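Local coordinates for chromosomal replication initiator protein DnaA (Thermotoga maritima, PDB 2Z4S), which binds ATP and assembles on the replication origin, where it probably starts chromosomal replication once per cell cycle, at residues L141-L146 against K259-P263; F107-P111 against T267-I271. All blocks are in the same frame, centred on the assembly; numbering follows the deposited sequence.

Contact 1 of 2, residues L141-L146 against K259-P263. With MG (magnesium ion), chain B; ADP (adenosine-5'-diphosphate), chain C.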
ATOM      1  N   LEU A 141       0.858  -7.575  -0.771  1.00 40.04           N
ATOM      2  CA  LEU A 141      -0.486  -8.047  -1.006  1.00 38.73           C
ATOM      3  C   LEU A 141      -1.409  -6.933  -1.437  1.00 39.62           C
ATOM      4  O   LEU A 141      -2.622  -7.121  -1.485  1.00 40.99           O
ATOM      5  CB  LEU A 141      -1.057  -8.705   0.233  1.00 43.12           C
ATOM      6  CG  LEU A 141      -0.346  -9.913   0.812  1.00 44.94           C
ATOM      7  CD1 LEU A 141      -1.288 -10.539   1.830  1.00 46.31           C
ATOM      8  CD2 LEU A 141      -0.003 -10.923  -0.266  1.00 45.97           C
ATOM      9  N   GLY A 142      -0.857  -5.765  -1.722  1.00 44.05           N
ATOM     10  CA  GLY A 142      -1.705  -4.681  -2.178  1.00 45.64           C
ATOM     11  C   GLY A 142      -1.931  -3.476  -1.286  1.00 46.41           C
ATOM     12  O   GLY A 142      -2.532  -2.491  -1.732  1.00 46.83           O
ATOM     13  N   LYS A 143      -1.449  -3.528  -0.046  1.00 43.62           N
ATOM     14  CA  LYS A 143      -1.629  -2.421   0.895  1.00 42.38           C
ATOM     15  C   LYS A 143      -1.175  -1.062   0.359  1.00 42.61           C
ATOM     16  O   LYS A 143      -1.956  -0.116   0.297  1.00 40.66           O
ATOM     17  CB  LYS A 143      -0.903  -2.714   2.207  1.00 38.59           C
ATOM     18  CG  LYS A 143      -1.251  -4.043   2.817  1.00 38.11           C
ATOM     19  CD  LYS A 143      -0.780  -4.123   4.246  1.00 36.02           C
ATOM     20  CE  LYS A 143       0.709  -4.189   4.330  1.00 33.14           C
ATOM     21  NZ  LYS A 143       1.128  -5.546   3.958  1.00 34.48           N
ATOM     22  N   THR A 144       0.086  -0.951  -0.029  1.00 53.61           N
ATOM     23  CA  THR A 144       0.560   0.331  -0.529  1.00 55.31           C
ATOM     24  C   THR A 144      -0.201   0.723  -1.779  1.00 56.84           C
ATOM     25  O   THR A 144      -0.662   1.855  -1.924  1.00 56.40           O
ATOM     26  CB  THR A 144       2.044   0.294  -0.900  1.00 43.51           C
ATOM     27  OG1 THR A 144       2.822  -0.103   0.240  1.00 44.39           O
ATOM     28  CG2 THR A 144       2.478   1.661  -1.389  1.00 39.01           C
ATOM     29  N   HIS A 145      -0.330  -0.241  -2.680  1.00 53.76           N
ATOM     30  CA  HIS A 145      -0.994  -0.020  -3.940  1.00 54.43           C
ATOM     31  C   HIS A 145      -2.432   0.439  -3.770  1.00 53.69           C
ATOM     32  O   HIS A 145      -2.877   1.368  -4.444  1.00 54.22           O
ATOM     33  CB  HIS A 145      -0.915  -1.301  -4.761  1.00 59.73           C
ATOM     34  CG  HIS A 145      -1.477  -1.174  -6.137  1.00 62.77           C
ATOM     35  ND1 HIS A 145      -1.133  -2.033  -7.156  1.00 64.49           N
ATOM     36  CD2 HIS A 145      -2.383  -0.311  -6.658  1.00 63.88           C
ATOM     37  CE1 HIS A 145      -1.805  -1.704  -8.246  1.00 65.77           C
ATOM     38  NE2 HIS A 145      -2.570  -0.664  -7.970  1.00 64.70           N
ATOM     39  N   LEU A 146      -3.155  -0.204  -2.866  1.00 40.18           N
ATOM     40  CA  LEU A 146      -4.546   0.150  -2.627  1.00 39.19           C
ATOM     41  C   LEU A 146      -4.608   1.544  -2.012  1.00 38.93           C
ATOM     42  O   LEU A 146      -5.373   2.404  -2.439  1.00 37.95           O
ATOM     43  CB  LEU A 146      -5.173  -0.883  -1.685  1.00 44.28           C
ATOM     44  CG  LEU A 146      -6.527  -1.533  -2.014  1.00 44.09           C
ATOM     45  CD1 LEU A 146      -6.776  -1.545  -3.507  1.00 41.98           C
ATOM     46  CD2 LEU A 146      -6.544  -2.962  -1.436  1.00 42.76           C
ATOM     47  N   LYS A 259      -9.262  -6.665   5.146  1.00 74.24           N
ATOM     48  CA  LYS A 259      -8.099  -7.558   5.192  1.00 72.91           C
ATOM     49  C   LYS A 259      -7.718  -8.128   3.810  1.00 73.32           C
ATOM     50  O   LYS A 259      -8.572  -8.635   3.079  1.00 74.68           O
ATOM     51  CB  LYS A 259      -8.376  -8.725   6.134  1.00 45.18           C
ATOM     52  CG  LYS A 259      -7.307  -9.781   6.092  1.00 43.52           C
ATOM     53  CD  LYS A 259      -7.734 -11.034   6.809  1.00 44.47           C
ATOM     54  CE  LYS A 259      -6.615 -12.053   6.808  1.00 44.41           C
ATOM     55  NZ  LYS A 259      -7.055 -13.378   7.308  1.00 46.72           N
ATOM     56  N   LEU A 260      -6.442  -8.046   3.452  1.00 47.88           N
ATOM     57  CA  LEU A 260      -5.975  -8.589   2.187  1.00 45.93           C
ATOM     58  C   LEU A 260      -5.397  -9.977   2.451  1.00 46.53           C
ATOM     59  O   LEU A 260      -4.791 -10.204   3.488  1.00 47.28           O
ATOM     60  CB  LEU A 260      -4.889  -7.692   1.594  1.00 43.07           C
ATOM     61  CG  LEU A 260      -5.319  -6.345   1.006  1.00 44.40           C
ATOM     62  CD1 LEU A 260      -4.126  -5.448   0.819  1.00 44.33           C
ATOM     63  CD2 LEU A 260      -5.981  -6.554  -0.327  1.00 46.19           C
ATOM     64  N   GLU A 261      -5.616 -10.919   1.538  1.00 54.85           N
ATOM     65  CA  GLU A 261      -5.047 -12.261   1.678  1.00 54.84           C
ATOM     66  C   GLU A 261      -4.396 -12.610   0.336  1.00 54.21           C
ATOM     67  O   GLU A 261      -4.803 -12.099  -0.707  1.00 54.26           O
ATOM     68  CB  GLU A 261      -6.115 -13.285   2.079  1.00 54.29           C
ATOM     69  CG  GLU A 261      -6.730 -13.014   3.464  1.00 56.95           C
ATOM     70  CD  GLU A 261      -7.573 -14.181   4.023  1.00 59.06           C
ATOM     71  OE1 GLU A 261      -7.000 -15.134   4.605  1.00 58.02           O
ATOM     72  OE2 GLU A 261      -8.818 -14.142   3.886  1.00 59.23           O
ATOM     73  N   PRO A 262      -3.367 -13.472   0.343  1.00 50.21           N
ATOM     74  CA  PRO A 262      -2.702 -13.829  -0.913  1.00 50.70           C
ATOM     75  C   PRO A 262      -3.675 -14.360  -1.965  1.00 51.34           C
ATOM     76  O   PRO A 262      -4.665 -15.017  -1.635  1.00 50.57           O
ATOM     77  CB  PRO A 262      -1.671 -14.860  -0.470  1.00 39.78           C
ATOM     78  CG  PRO A 262      -2.370 -15.554   0.625  1.00 38.74           C
ATOM     79  CD  PRO A 262      -2.992 -14.417   1.405  1.00 39.62           C
ATOM     80  N   PRO A 263      -3.410 -14.065  -3.251  1.00 51.34           N
ATOM     81  CA  PRO A 263      -4.301 -14.538  -4.312  1.00 51.76           C
ATOM     82  C   PRO A 263      -4.027 -15.977  -4.707  1.00 52.22           C
ATOM     83  O   PRO A 263      -2.967 -16.521  -4.389  1.00 51.15           O
ATOM     84  CB  PRO A 263      -4.025 -13.550  -5.447  1.00 52.25           C
ATOM     85  CG  PRO A 263      -2.575 -13.261  -5.285  1.00 50.77           C
ATOM     86  CD  PRO A 263      -2.417 -13.111  -3.785  1.00 51.31           C
TER
HETATM   87 MG    MG B 500       3.410  -1.244   2.297  1.00 56.53          MG
HETATM   88  PB  ADP C 501       2.462  -4.362   0.288  1.00 57.25           P
HETATM   89  O1B ADP C 501       1.026  -4.085   0.409  1.00 54.06           O
HETATM   90  O2B ADP C 501       2.854  -5.507   1.316  1.00 58.45           O
HETATM   91  O3B ADP C 501       3.317  -3.027   0.582  1.00 56.78           O
HETATM   92  PA  ADP C 501       2.460  -3.852  -2.322  1.00 62.09           P
HETATM   93  O1A ADP C 501       1.034  -3.478  -2.307  1.00 59.42           O
HETATM   94  O2A ADP C 501       3.331  -2.521  -2.134  1.00 64.19           O
HETATM   95  O3A ADP C 501       2.819  -4.920  -1.158  1.00 60.64           O
HETATM   96  O5' ADP C 501       2.881  -4.574  -3.680  1.00 65.18           O
HETATM   97  C5' ADP C 501       2.555  -3.660  -4.679  1.00 70.95           C
HETATM   98  C4' ADP C 501       2.927  -4.176  -6.042  1.00 71.86           C
HETATM   99  O4' ADP C 501       2.286  -5.432  -6.307  1.00 69.85           O
HETATM  100  C3' ADP C 501       2.472  -3.112  -7.022  1.00 73.91           C
HETATM  101  O3' ADP C 501       3.568  -2.582  -7.775  1.00 76.98           O
HETATM  102  C2' ADP C 501       1.417  -3.776  -7.890  1.00 75.05           C
HETATM  103  O2' ADP C 501       1.777  -3.691  -9.285  1.00 80.21           O
HETATM  104  C1' ADP C 501       1.346  -5.240  -7.387  1.00 73.47           C
HETATM  105  N9  ADP C 501      -0.008  -5.629  -6.960  1.00 71.98           N
HETATM  106  C8  ADP C 501      -0.442  -5.855  -5.686  1.00 72.90           C
HETATM  107  N7  ADP C 501      -1.695  -6.199  -5.687  1.00 71.56           N
HETATM  108  C5  ADP C 501      -2.140  -6.216  -6.957  1.00 71.75           C
HETATM  109  C6  ADP C 501      -3.377  -6.510  -7.582  1.00 72.52           C
HETATM  110  N6  ADP C 501      -4.468  -6.892  -6.828  1.00 73.33           N
HETATM  111  N1  ADP C 501      -3.465  -6.417  -8.926  1.00 72.37           N
HETATM  112  C2  ADP C 501      -2.419  -6.053  -9.669  1.00 72.73           C
HETATM  113  N3  ADP C 501      -1.241  -5.774  -9.117  1.00 71.04           N
HETATM  114  C4  ADP C 501      -1.063  -5.841  -7.788  1.00 71.31           C
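The side chain of Leu260 overlaps the backbone of the P-loop (Walker A motif), the glycine-rich turn that wraps the phosphates of ADP in this AAA+ ATPase domain. Its CD1 sits 3.2 Å from Leu141 O and 3.4 Å from Lys143 N, so one methyl group fills the bend just before helix 143-157. Leu141 packs back against it, CB to CB at 4.2 Å. The end of Leu141 reaches further along 259-263, with CD1 4.3 Å from Pro262 CD. On the first turn of the helix, Leu146 CD2 meets Leu260 CD2 at 3.8 Å. No hydrogen bond joins the two segments; the contact is apolar and largely buried. Outside it, Leu260 pairs by its backbone with Tyr136 of strand 133-136 and touches Ala116 of helix 114-125.

Gly142 is the N-cap residue. At its phi/psi of 111/-7° a CB would be jammed against the preceding carbonyl O, and the same CB would lie 3.5 Å from Leu260 CD1. The polar groups at the start of helix 143-157 serve the nucleotide and the ion. Lys143 NZ donates to ADP O2B at 3.2 Å and also to the backbone O of Gly137. Thr144 N makes a weak hydrogen bond to ADP O1B at 3.3 Å. Asp202 belongs to the magnesium site too. The ion is bound by Thr144 OG1 at 2.4 Å and by ADP O3B at 2.5 Å.

Contact 2 of 2, residues F107-P111 against T267-I271. With ADP (adenosine-5'-diphosphate), chain C.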
ATOM      1  N   PHE A 107      -5.332  -2.637 -10.495  1.00 44.71           N
ATOM      2  CA  PHE A 107      -5.547  -3.585  -9.424  1.00 43.93           C
ATOM      3  C   PHE A 107      -6.507  -4.663  -9.876  1.00 43.66           C
ATOM      4  O   PHE A 107      -7.677  -4.413 -10.133  1.00 43.19           O
ATOM      5  CB  PHE A 107      -6.097  -2.883  -8.175  1.00 44.24           C
ATOM      6  CG  PHE A 107      -5.954  -3.694  -6.907  1.00 41.83           C
ATOM      7  CD1 PHE A 107      -4.828  -3.557  -6.102  1.00 42.01           C
ATOM      8  CD2 PHE A 107      -6.927  -4.613  -6.540  1.00 41.08           C
ATOM      9  CE1 PHE A 107      -4.678  -4.323  -4.960  1.00 41.22           C
ATOM     10  CE2 PHE A 107      -6.786  -5.380  -5.405  1.00 40.62           C
ATOM     11  CZ  PHE A 107      -5.659  -5.238  -4.611  1.00 41.71           C
ATOM     12  N   VAL A 108      -5.978  -5.867  -9.984  1.00 54.21           N
ATOM     13  CA  VAL A 108      -6.741  -7.034 -10.376  1.00 54.42           C
ATOM     14  C   VAL A 108      -7.479  -7.554  -9.140  1.00 55.13           C
ATOM     15  O   VAL A 108      -6.858  -7.833  -8.113  1.00 55.24           O
ATOM     16  CB  VAL A 108      -5.781  -8.116 -10.900  1.00 43.50           C
ATOM     17  CG1 VAL A 108      -6.495  -9.437 -11.055  1.00 41.02           C
ATOM     18  CG2 VAL A 108      -5.170  -7.652 -12.205  1.00 42.42           C
ATOM     19  N   VAL A 109      -8.799  -7.687  -9.233  1.00 49.83           N
ATOM     20  CA  VAL A 109      -9.579  -8.184  -8.102  1.00 49.37           C
ATOM     21  C   VAL A 109      -9.674  -9.710  -8.069  1.00 50.11           C
ATOM     22  O   VAL A 109      -9.543 -10.376  -9.089  1.00 50.14           O
ATOM     23  CB  VAL A 109     -10.986  -7.598  -8.104  1.00 35.81           C
ATOM     24  CG1 VAL A 109     -11.740  -8.077  -6.891  1.00 35.16           C
ATOM     25  CG2 VAL A 109     -10.902  -6.092  -8.112  1.00 36.40           C
ATOM     26  N   GLY A 110      -9.888 -10.250  -6.876  1.00 51.37           N
ATOM     27  CA  GLY A 110      -9.985 -11.684  -6.704  1.00 52.40           C
ATOM     28  C   GLY A 110     -10.561 -11.977  -5.336  1.00 54.28           C
ATOM     29  O   GLY A 110     -10.640 -11.081  -4.492  1.00 54.27           O
ATOM     30  N   PRO A 111     -10.963 -13.224  -5.071  1.00 65.39           N
ATOM     31  CA  PRO A 111     -11.535 -13.555  -3.762  1.00 66.11           C
ATOM     32  C   PRO A 111     -10.750 -13.014  -2.565  1.00 66.45           C
ATOM     33  O   PRO A 111     -11.338 -12.506  -1.607  1.00 67.54           O
ATOM     34  CB  PRO A 111     -11.587 -15.079  -3.784  1.00 54.89           C
ATOM     35  CG  PRO A 111     -10.457 -15.443  -4.728  1.00 55.80           C
ATOM     36  CD  PRO A 111     -10.625 -14.441  -5.825  1.00 54.48           C
ATOM     37  N   THR A 267      -5.871 -15.936 -10.115  1.00 61.83           N
ATOM     38  CA  THR A 267      -5.776 -14.496  -9.910  1.00 59.93           C
ATOM     39  C   THR A 267      -4.347 -13.990 -10.049  1.00 60.42           C
ATOM     40  O   THR A 267      -4.101 -12.923 -10.623  1.00 59.44           O
ATOM     41  CB  THR A 267      -6.319 -14.110  -8.541  1.00 45.52           C
ATOM     42  OG1 THR A 267      -7.529 -14.830  -8.308  1.00 43.55           O
ATOM     43  CG2 THR A 267      -6.635 -12.627  -8.502  1.00 44.20           C
ATOM     44  N   ARG A 268      -3.400 -14.759  -9.534  1.00 60.58           N
ATOM     45  CA  ARG A 268      -2.012 -14.355  -9.629  1.00 61.76           C
ATOM     46  C   ARG A 268      -1.656 -14.109 -11.091  1.00 62.41           C
ATOM     47  O   ARG A 268      -1.174 -13.031 -11.444  1.00 61.87           O
ATOM     48  CB  ARG A 268      -1.118 -15.440  -9.056  1.00 59.36           C
ATOM     49  CG  ARG A 268       0.115 -14.930  -8.351  1.00 58.84           C
ATOM     50  CD  ARG A 268       0.834 -16.115  -7.782  1.00 58.56           C
ATOM     51  NE  ARG A 268      -0.157 -17.094  -7.355  1.00 60.23           N
ATOM     52  CZ  ARG A 268       0.105 -18.370  -7.120  1.00 61.92           C
ATOM     53  NH1 ARG A 268       1.335 -18.832  -7.269  1.00 64.09           N
ATOM     54  NH2 ARG A 268      -0.866 -19.185  -6.742  1.00 64.15           N
ATOM     55  N   LYS A 269      -1.917 -15.110 -11.933  1.00 57.73           N
ATOM     56  CA  LYS A 269      -1.619 -15.017 -13.361  1.00 58.14           C
ATOM     57  C   LYS A 269      -2.137 -13.746 -13.997  1.00 57.11           C
ATOM     58  O   LYS A 269      -1.429 -13.104 -14.769  1.00 56.29           O
ATOM     59  CB  LYS A 269      -2.166 -16.237 -14.105  1.00 73.57           C
ATOM     60  CG  LYS A 269      -1.439 -17.517 -13.716  1.00 76.59           C
ATOM     61  CD  LYS A 269      -1.806 -18.719 -14.577  1.00 77.39           C
ATOM     62  CE  LYS A 269      -1.161 -19.988 -14.005  1.00 77.70           C
ATOM     63  NZ  LYS A 269      -1.501 -21.244 -14.745  1.00 77.24           N
ATOM     64  N   SER A 270      -3.368 -13.377 -13.669  1.00 54.61           N
ATOM     65  CA  SER A 270      -3.944 -12.157 -14.215  1.00 54.56           C
ATOM     66  C   SER A 270      -3.155 -10.965 -13.686  1.00 54.69           C
ATOM     67  O   SER A 270      -2.934  -9.989 -14.395  1.00 54.44           O
ATOM     68  CB  SER A 270      -5.410 -12.027 -13.810  1.00 54.23           C
ATOM     69  OG  SER A 270      -6.133 -13.191 -14.146  1.00 53.68           O
ATOM     70  N   ILE A 271      -2.733 -11.042 -12.431  1.00 67.91           N
ATOM     71  CA  ILE A 271      -1.960  -9.955 -11.860  1.00 69.13           C
ATOM     72  C   ILE A 271      -0.642  -9.893 -12.620  1.00 69.82           C
ATOM     73  O   ILE A 271      -0.171  -8.814 -12.991  1.00 70.02           O
ATOM     74  CB  ILE A 271      -1.692 -10.189 -10.357  1.00 68.17           C
ATOM     75  CG1 ILE A 271      -2.998 -10.043  -9.572  1.00 67.93           C
ATOM     76  CG2 ILE A 271      -0.644  -9.202  -9.845  1.00 68.09           C
ATOM     77  CD1 ILE A 271      -2.853 -10.327  -8.101  1.00 66.92           C
TER
HETATM   78  PB  ADP C 501       2.462  -4.362   0.288  1.00 57.25           P
HETATM   79  O1B ADP C 501       1.026  -4.085   0.409  1.00 54.06           O
HETATM   80  O2B ADP C 501       2.854  -5.507   1.316  1.00 58.45           O
HETATM   81  O3B ADP C 501       3.317  -3.027   0.582  1.00 56.78           O
HETATM   82  PA  ADP C 501       2.460  -3.852  -2.322  1.00 62.09           P
HETATM   83  O1A ADP C 501       1.034  -3.478  -2.307  1.00 59.42           O
HETATM   84  O2A ADP C 501       3.331  -2.521  -2.134  1.00 64.19           O
HETATM   85  O3A ADP C 501       2.819  -4.920  -1.158  1.00 60.64           O
HETATM   86  O5' ADP C 501       2.881  -4.574  -3.680  1.00 65.18           O
HETATM   87  C5' ADP C 501       2.555  -3.660  -4.679  1.00 70.95           C
HETATM   88  C4' ADP C 501       2.927  -4.176  -6.042  1.00 71.86           C
HETATM   89  O4' ADP C 501       2.286  -5.432  -6.307  1.00 69.85           O
HETATM   90  C3' ADP C 501       2.472  -3.112  -7.022  1.00 73.91           C
HETATM   91  O3' ADP C 501       3.568  -2.582  -7.775  1.00 76.98           O
HETATM   92  C2' ADP C 501       1.417  -3.776  -7.890  1.00 75.05           C
HETATM   93  O2' ADP C 501       1.777  -3.691  -9.285  1.00 80.21           O
HETATM   94  C1' ADP C 501       1.346  -5.240  -7.387  1.00 73.47           C
HETATM   95  N9  ADP C 501      -0.008  -5.629  -6.960  1.00 71.98           N
HETATM   96  C8  ADP C 501      -0.442  -5.855  -5.686  1.00 72.90           C
HETATM   97  N7  ADP C 501      -1.695  -6.199  -5.687  1.00 71.56           N
HETATM   98  C5  ADP C 501      -2.140  -6.216  -6.957  1.00 71.75           C
HETATM   99  C6  ADP C 501      -3.377  -6.510  -7.582  1.00 72.52           C
HETATM  100  N6  ADP C 501      -4.468  -6.892  -6.828  1.00 73.33           N
HETATM  101  N1  ADP C 501      -3.465  -6.417  -8.926  1.00 72.37           N
HETATM  102  C2  ADP C 501      -2.419  -6.053  -9.669  1.00 72.73           C
HETATM  103  N3  ADP C 501      -1.241  -5.774  -9.117  1.00 71.04           N
HETATM  104  C4  ADP C 501      -1.063  -5.841  -7.788  1.00 71.31           C
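The extended loop 107-111 runs beside one face of helix 265-279. Two backbone approaches set the register: the CA of Val108 is 5.8 Å from that of Ile271, and the CA of Gly110 is 6.0 Å from that of Thr267. These helix positions are one turn apart and are linked by the backbone hydrogen bond from Ile271 N to Thr267 O, 2.9 Å. Gly110 sits close to the helix. A CB there would clash with Thr267 CG2, at 2.6 Å.

Val108 makes the largest contribution, 77 of the 213 Å² buried. Its CB lies 3.6 Å from Ile271 CG1, and its CG1 is 3.9 Å from Ser270 CB and 4.1 Å from Thr267 CG2. Thr267 CG2 is also 3.7 Å from Val109 O. No hydrogen bond crosses between the segments. The Val108 backbone instead reads the adenine edge of ADP: Val108 N donates to N1 at 2.8 Å, and N6 donates to Val108 O at 2.9 Å. Ile271 CG2 comes to 3.6 Å from ADP N3, and the amino group N6 lies over one face of the Phe107 ring. The contact thus forms part of the adenine pocket.

Thr267 OG1 is hydrogen-bonded to Asp264, just before the helix. Phe107 meets His145 of helix 143-157 edge-to-face, while Val109 turns away from helix 265-279 and touches Ser114 and Tyr117 of helix 114-125.

Overall arrangement
Both contacts touch the same ADP, and their centres are 11 Å apart. Contact 1 is the buried one, its centre about 7 Å from the centre of the chain. Contact 2 is partly buried, its centre about 16 Å from that point. In contact 1 the P-loop segment 141-146 binds the phosphates and magnesium, and its apolar side packs on Leu260; contact 2 recognises adenine through a backbone edge beside a valine and an isoleucine. Along the chain, contact 1 is nested inside the loop closed by contact 2. They touch directly: Leu146 CD1 lies 3.8 Å from Phe107 CE1. Segment 259-263 itself backs the P-loop and leads into helix 265-279, whose Ile271 touches the adenine.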